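Local coordinates for histidine-containing phosphotransfer protein (Zea mays, PDB 1WN0), which probably relays phosphoryl groups between cytokinin sensor histidine kinases and response regulators in a multistep His-to-Asp phosphorelay, at residues Ser59-Leu64 against Asp73-Tyr78; Gln81-Ser86 against Lys93-Cys98. All coordinates share one frame; numbering follows the deposited sequence.

Contact 1 (Ser59-Leu64 against Asp73-Tyr78); sequences SELAAL and DKVDAY
Glu-60 meets Tyr-78 through a CH-pi contact: the glutamate CB sits 4.2 Å from the centroid of the Tyr-78 ring and 10° off its normal, squarely over one face. A glutamate suits this partly exposed place because its aliphatic root can cover an aromatic face. The two side chains cross at about a right angle; the exact placement of the carboxylate is doubtful, and it makes at most a long, weak ion pair with Arg-56.

The rest is apolar packing. Leu-64 CD2 lies 3.4 Å from Tyr-78 CD2, approaching the ring obliquely, and the same residue rests its two methyl groups on the Lys-74 chain, CD1 being 3.9 Å from Lys-74 CD. Lysine serves here as a flexible hydrocarbon strip at the solvent side, its ammonium end led outward.

The two segments close the antiparallel hairpin of helices 42-64 and 72-88 in the four-helix bundle of the HPt fold; their axes come within 10.0 Å at 165°, a spacing that large side chains must fill.

Deeper in, Leu-61 and Val-75 are buried, as branched aliphatic residues are well suited to be. Leu-61 CD2 packs 3.8 Å from Val-75 CG1 and 3.7 Å from Tyr-78 CB, the leucine and tyrosine side chains running antiparallel alongside each other. Val-75 CG1 is anti to the backbone N (chi1 165°), which splits the two methyls between the leucines: CG1 goes to Leu-61, and CG2 lies 4.1 Å from Leu-64 CB. Beyond the pair, Leu-61 reaches Leu-117 of helix 110-138, and Val-75 touches Cys-105 of helix 101-106.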
loop_
_atom_site.group_PDB
_atom_site.type_symbol
_atom_site.label_atom_id
_atom_site.label_comp_id
_atom_site.label_asym_id
_atom_site.label_seq_id
_atom_site.Cartn_x
_atom_site.Cartn_y
_atom_site.Cartn_z
ATOM N N SER A 59 7.219 0.134 -9.027
ATOM C CA SER A 59 8.129 0.297 -10.175
ATOM C C SER A 59 9.233 -0.638 -10.242
ATOM O O SER A 59 9.502 -1.147 -11.355
ATOM C CB SER A 59 8.743 1.753 -10.359
ATOM O OG SER A 59 7.641 2.539 -9.933
ATOM N N GLU A 60 9.933 -0.867 -9.129
ATOM C CA GLU A 60 10.918 -1.931 -9.197
ATOM C C GLU A 60 10.301 -3.327 -9.549
ATOM O O GLU A 60 10.863 -4.081 -10.356
ATOM C CB GLU A 60 11.686 -1.996 -7.868
ATOM C CG GLU A 60 12.336 -0.652 -7.526
ATOM C CD GLU A 60 12.922 -0.516 -6.073
ATOM O OE1 GLU A 60 12.377 -1.200 -5.129
ATOM O OE2 GLU A 60 13.915 0.303 -5.889
ATOM N N LEU A 61 9.152 -3.688 -8.938
ATOM C CA LEU A 61 8.553 -4.983 -9.296
ATOM C C LEU A 61 8.251 -5.106 -10.811
ATOM O O LEU A 61 8.365 -6.184 -11.355
ATOM C CB LEU A 61 7.233 -5.232 -8.501
ATOM C CG LEU A 61 7.558 -5.624 -7.088
ATOM C CD1 LEU A 61 6.420 -5.566 -6.170
ATOM C CD2 LEU A 61 8.103 -6.987 -7.041
ATOM N N ALA A 62 7.770 -4.009 -11.420
ATOM C CA ALA A 62 7.364 -3.990 -12.816
ATOM C C ALA A 62 8.581 -4.262 -13.672
ATOM O O ALA A 62 8.482 -5.020 -14.558
ATOM C CB ALA A 62 6.811 -2.637 -13.240
ATOM N N ALA A 63 9.725 -3.608 -13.378
ATOM C CA ALA A 63 10.975 -3.838 -14.126
ATOM C C ALA A 63 11.426 -5.245 -13.859
ATOM O O ALA A 63 11.734 -6.040 -14.791
ATOM C CB ALA A 63 12.110 -2.759 -13.754
ATOM N N LEU A 64 11.377 -5.690 -12.616
ATOM C CA LEU A 64 11.896 -7.118 -12.470
ATOM C C LEU A 64 11.088 -8.131 -13.296
ATOM O O LEU A 64 11.626 -9.081 -13.919
ATOM C CB LEU A 64 11.841 -7.607 -11.010
ATOM C CG LEU A 64 13.049 -7.447 -10.048
ATOM C CD1 LEU A 64 14.322 -6.881 -10.519
ATOM C CD2 LEU A 64 12.604 -6.866 -8.736
ATOM N N ASP A 73 13.013 -14.599 -6.218
ATOM C CA ASP A 73 13.412 -14.350 -4.836
ATOM C C ASP A 73 13.434 -12.832 -4.516
ATOM O O ASP A 73 12.958 -12.409 -3.456
ATOM C CB ASP A 73 14.899 -14.826 -4.577
ATOM C CG ASP A 73 15.086 -16.349 -4.705
ATOM O OD1 ASP A 73 14.092 -17.096 -4.600
ATOM O OD2 ASP A 73 16.188 -16.869 -4.876
ATOM N N LYS A 74 14.012 -12.055 -5.431
ATOM C CA LYS A 74 13.904 -10.611 -5.367
ATOM C C LYS A 74 12.507 -10.054 -5.483
ATOM O O LYS A 74 12.207 -9.100 -4.733
ATOM C CB LYS A 74 14.779 -9.950 -6.417
ATOM C CG LYS A 74 15.019 -8.484 -6.153
ATOM C CD LYS A 74 16.039 -7.813 -7.122
ATOM C CE LYS A 74 17.513 -8.293 -6.841
ATOM N NZ LYS A 74 18.506 -7.348 -7.505
ATOM N N VAL A 75 11.658 -10.596 -6.400
ATOM C CA VAL A 75 10.241 -10.060 -6.427
ATOM C C VAL A 75 9.647 -10.284 -5.055
ATOM O O VAL A 75 8.973 -9.444 -4.463
ATOM C CB VAL A 75 9.428 -10.887 -7.481
ATOM C CG1 VAL A 75 7.913 -10.746 -7.412
ATOM C CG2 VAL A 75 10.029 -10.629 -8.858
ATOM N N ASP A 76 9.823 -11.487 -4.572
ATOM C CA ASP A 76 9.324 -11.894 -3.244
ATOM C C ASP A 76 9.860 -10.976 -2.102
ATOM O O ASP A 76 9.164 -10.397 -1.268
ATOM C CB ASP A 76 9.724 -13.326 -2.904
ATOM C CG ASP A 76 8.761 -13.933 -1.904
ATOM O OD1 ASP A 76 7.585 -14.109 -2.301
ATOM O OD2 ASP A 76 8.979 -14.040 -0.706
ATOM N N ALA A 77 11.140 -10.797 -2.066
ATOM C CA ALA A 77 11.627 -9.798 -1.047
ATOM C C ALA A 77 10.985 -8.358 -1.259
ATOM O O ALA A 77 10.601 -7.668 -0.234
ATOM C CB ALA A 77 13.245 -9.781 -1.015
ATOM N N TYR A 78 10.810 -7.883 -2.543
ATOM C CA TYR A 78 10.165 -6.547 -2.770
ATOM C C TYR A 78 8.741 -6.561 -2.311
ATOM O O TYR A 78 8.286 -5.680 -1.581
ATOM C CB TYR A 78 10.314 -5.973 -4.205
ATOM C CG TYR A 78 11.618 -5.299 -4.498
ATOM C CD1 TYR A 78 11.982 -4.170 -3.822
ATOM C CD2 TYR A 78 12.464 -5.765 -5.490
ATOM C CE1 TYR A 78 13.211 -3.530 -4.075
ATOM C CE2 TYR A 78 13.677 -5.190 -5.721
ATOM C CZ TYR A 78 14.057 -4.087 -5.004
ATOM O OH TYR A 78 15.241 -3.488 -5.167
#

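Contact 2 (Gln81-Ser86 against Lys93-Cys98); sequences QLKGSS and KVKFTC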
loop_
_atom_site.group_PDB
_atom_site.type_symbol
_atom_site.label_atom_id
_atom_site.label_comp_id
_atom_site.label_asym_id
_atom_site.label_seq_id
_atom_site.Cartn_x
_atom_site.Cartn_y
_atom_site.Cartn_z
ATOM N N GLN A 81 8.541 -6.253 1.485
ATOM C CA GLN A 81 8.587 -4.846 1.826
ATOM C C GLN A 81 7.302 -4.125 1.558
ATOM O O GLN A 81 6.947 -3.221 2.336
ATOM C CB GLN A 81 9.690 -4.094 1.100
ATOM C CG GLN A 81 11.145 -4.748 1.165
ATOM C CD GLN A 81 12.194 -3.982 0.236
ATOM O OE1 GLN A 81 11.996 -2.801 -0.105
ATOM N NE2 GLN A 81 13.297 -4.683 -0.170
ATOM N N LEU A 82 6.626 -4.422 0.439
ATOM C CA LEU A 82 5.383 -3.713 0.167
ATOM C C LEU A 82 4.333 -4.096 1.187
ATOM O O LEU A 82 3.476 -3.234 1.595
ATOM C CB LEU A 82 4.892 -3.979 -1.269
ATOM C CG LEU A 82 3.565 -3.458 -1.717
ATOM C CD1 LEU A 82 3.532 -1.983 -1.465
ATOM C CD2 LEU A 82 3.361 -3.682 -3.095
ATOM N N LYS A 83 4.351 -5.383 1.571
ATOM C CA LYS A 83 3.450 -5.887 2.622
ATOM C C LYS A 83 3.635 -5.135 3.941
ATOM O O LYS A 83 2.598 -4.597 4.518
ATOM C CB LYS A 83 3.686 -7.335 2.819
ATOM C CG LYS A 83 2.834 -8.038 3.818
ATOM C CD LYS A 83 3.371 -9.380 4.341
ATOM C CE LYS A 83 2.766 -9.550 5.825
ATOM N NZ LYS A 83 2.796 -10.948 6.460
ATOM N N GLY A 84 4.881 -5.033 4.413
ATOM C CA GLY A 84 5.168 -4.259 5.683
ATOM C C GLY A 84 4.760 -2.791 5.551
ATOM O O GLY A 84 4.141 -2.151 6.449
ATOM N N SER A 85 4.976 -2.201 4.397
ATOM C CA SER A 85 4.567 -0.774 4.199
ATOM C C SER A 85 3.042 -0.597 4.232
ATOM O O SER A 85 2.508 0.309 4.848
ATOM C CB SER A 85 5.127 -0.283 2.898
ATOM O OG SER A 85 4.925 1.100 2.673
ATOM N N SER A 86 2.338 -1.530 3.612
ATOM C CA SER A 86 0.928 -1.399 3.472
ATOM C C SER A 86 0.348 -1.705 4.840
ATOM O O SER A 86 -0.606 -0.991 5.338
ATOM C CB SER A 86 0.461 -2.325 2.368
ATOM O OG SER A 86 0.252 -3.556 2.982
ATOM N N LYS A 93 -6.259 -3.978 1.696
ATOM C CA LYS A 93 -6.511 -4.667 0.424
ATOM C C LYS A 93 -5.149 -4.841 -0.276
ATOM O O LYS A 93 -4.803 -5.895 -0.767
ATOM C CB LYS A 93 -7.541 -3.897 -0.400
ATOM C CG LYS A 93 -8.987 -3.943 0.165
ATOM C CD LYS A 93 -10.014 -3.116 -0.729
ATOM C CE LYS A 93 -11.539 -3.269 -0.248
ATOM N NZ LYS A 93 -12.093 -4.686 0.058
ATOM N N VAL A 94 -4.312 -3.825 -0.232
ATOM C CA VAL A 94 -2.885 -3.993 -0.733
ATOM C C VAL A 94 -2.141 -5.086 -0.032
ATOM O O VAL A 94 -1.545 -5.983 -0.706
ATOM C CB VAL A 94 -2.101 -2.623 -0.559
ATOM C CG1 VAL A 94 -0.722 -2.677 -1.088
ATOM C CG2 VAL A 94 -2.879 -1.484 -1.289
ATOM N N LYS A 95 -2.179 -5.077 1.327
ATOM C CA LYS A 95 -1.463 -6.111 2.131
ATOM C C LYS A 95 -1.956 -7.477 1.719
ATOM O O LYS A 95 -1.147 -8.374 1.388
ATOM C CB LYS A 95 -1.715 -5.917 3.658
ATOM C CG LYS A 95 -1.066 -6.850 4.675
ATOM C CD LYS A 95 -1.753 -6.548 6.057
ATOM C CE LYS A 95 -1.275 -7.292 7.379
ATOM N NZ LYS A 95 -1.499 -6.547 8.931
ATOM N N PHE A 96 -3.288 -7.629 1.614
ATOM C CA PHE A 96 -3.809 -8.916 1.205
ATOM C C PHE A 96 -3.322 -9.330 -0.135
ATOM O O PHE A 96 -2.940 -10.476 -0.329
ATOM C CB PHE A 96 -5.318 -8.932 1.218
ATOM C CG PHE A 96 -5.876 -10.249 0.801
ATOM C CD1 PHE A 96 -6.234 -10.474 -0.526
ATOM C CD2 PHE A 96 -6.020 -11.245 1.738
ATOM C CE1 PHE A 96 -6.649 -11.801 -0.935
ATOM C CE2 PHE A 96 -6.430 -12.479 1.366
ATOM C CZ PHE A 96 -6.783 -12.763 -0.018
ATOM N N THR A 97 -3.320 -8.423 -1.112
ATOM C CA THR A 97 -2.630 -8.745 -2.409
ATOM C C THR A 97 -1.217 -9.242 -2.348
ATOM O O THR A 97 -0.830 -10.174 -3.070
ATOM C CB THR A 97 -2.811 -7.587 -3.441
ATOM O OG1 THR A 97 -4.216 -7.345 -3.558
ATOM C CG2 THR A 97 -2.511 -8.041 -4.868
ATOM N N CYS A 98 -0.423 -8.570 -1.536
ATOM C CA CYS A 98 0.966 -8.841 -1.389
ATOM C C CYS A 98 1.112 -10.266 -0.987
ATOM O O CYS A 98 1.975 -10.985 -1.494
ATOM C CB CYS A 98 1.553 -7.958 -0.362
ATOM S SG CYS A 98 1.808 -6.302 -0.913
#
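Lys-83 and Cys-98 meet where helix 72-88 turns back on helix 92-99, an antiparallel helical pair within the HPt domain whose segment axes run at 158° and approach to 8.4 Å. Small or slender residues allow so close a pairing. The Lys-83 chain traces it outward. Its CB rests 3.9 Å from Cys-98 CB. Its CG passes 4.2 Å from Lys-95 CG, where the two lysines cross. From there the extended CD, CE and NZ lead away from helix 92-99, while the Lys-95 chain likewise leads away from helix 72-88, and the two NZ atoms end 6.6 Å apart. Lysine fits because its methylenes pack at the border while the two ammonium groups, probably both charged, stay apart.

Ser-86 fills the next step along the interface. Its CB packs 3.7 Å from Val-94 CG1. Its OG lies between the backbone N and the carbonyl carbon (chi1 86°), a turn that lets it reach back along its own helix and donate a 3.0 Å hydrogen bond to Lys-83 O. The bond meets the carbonyl at a C=O...OG angle of 123°, satisfying a buried hydroxyl within its own helix. OG also presses against the Lys-95 backbone and CB. An alanine here would probably leave Lys-83 O without this side-chain donor and open a small gap beside Lys-95 CB.

On the buried side, Val-94 also touches Val-120 of helix 110-138, and Leu-82 reaches Ala-54 of helix 42-64. Cysteine offers a compact, polarisable group to the leucine: Cys-98 SG lies 3.4 Å from Leu-82 CG.

Helix 72-88 takes part in both contacts: its 73-78 portion pairs with the end of helix 42-64 in contact 1, and its 81-86 portion pairs with helix 92-99 in contact 2. The contacts follow one another along the chain, with centres about 13 Å apart and no touch beyond the adjoining sequence. The centre of contact 1, which is partly buried, lies about 15 Å from the centre of the chain, that of the buried contact 2 about 5 Å. His-80, the predicted phosphorylation site, falls between segments 73-78 and 81-86, so its helix is packed against different neighbours just before and just after it.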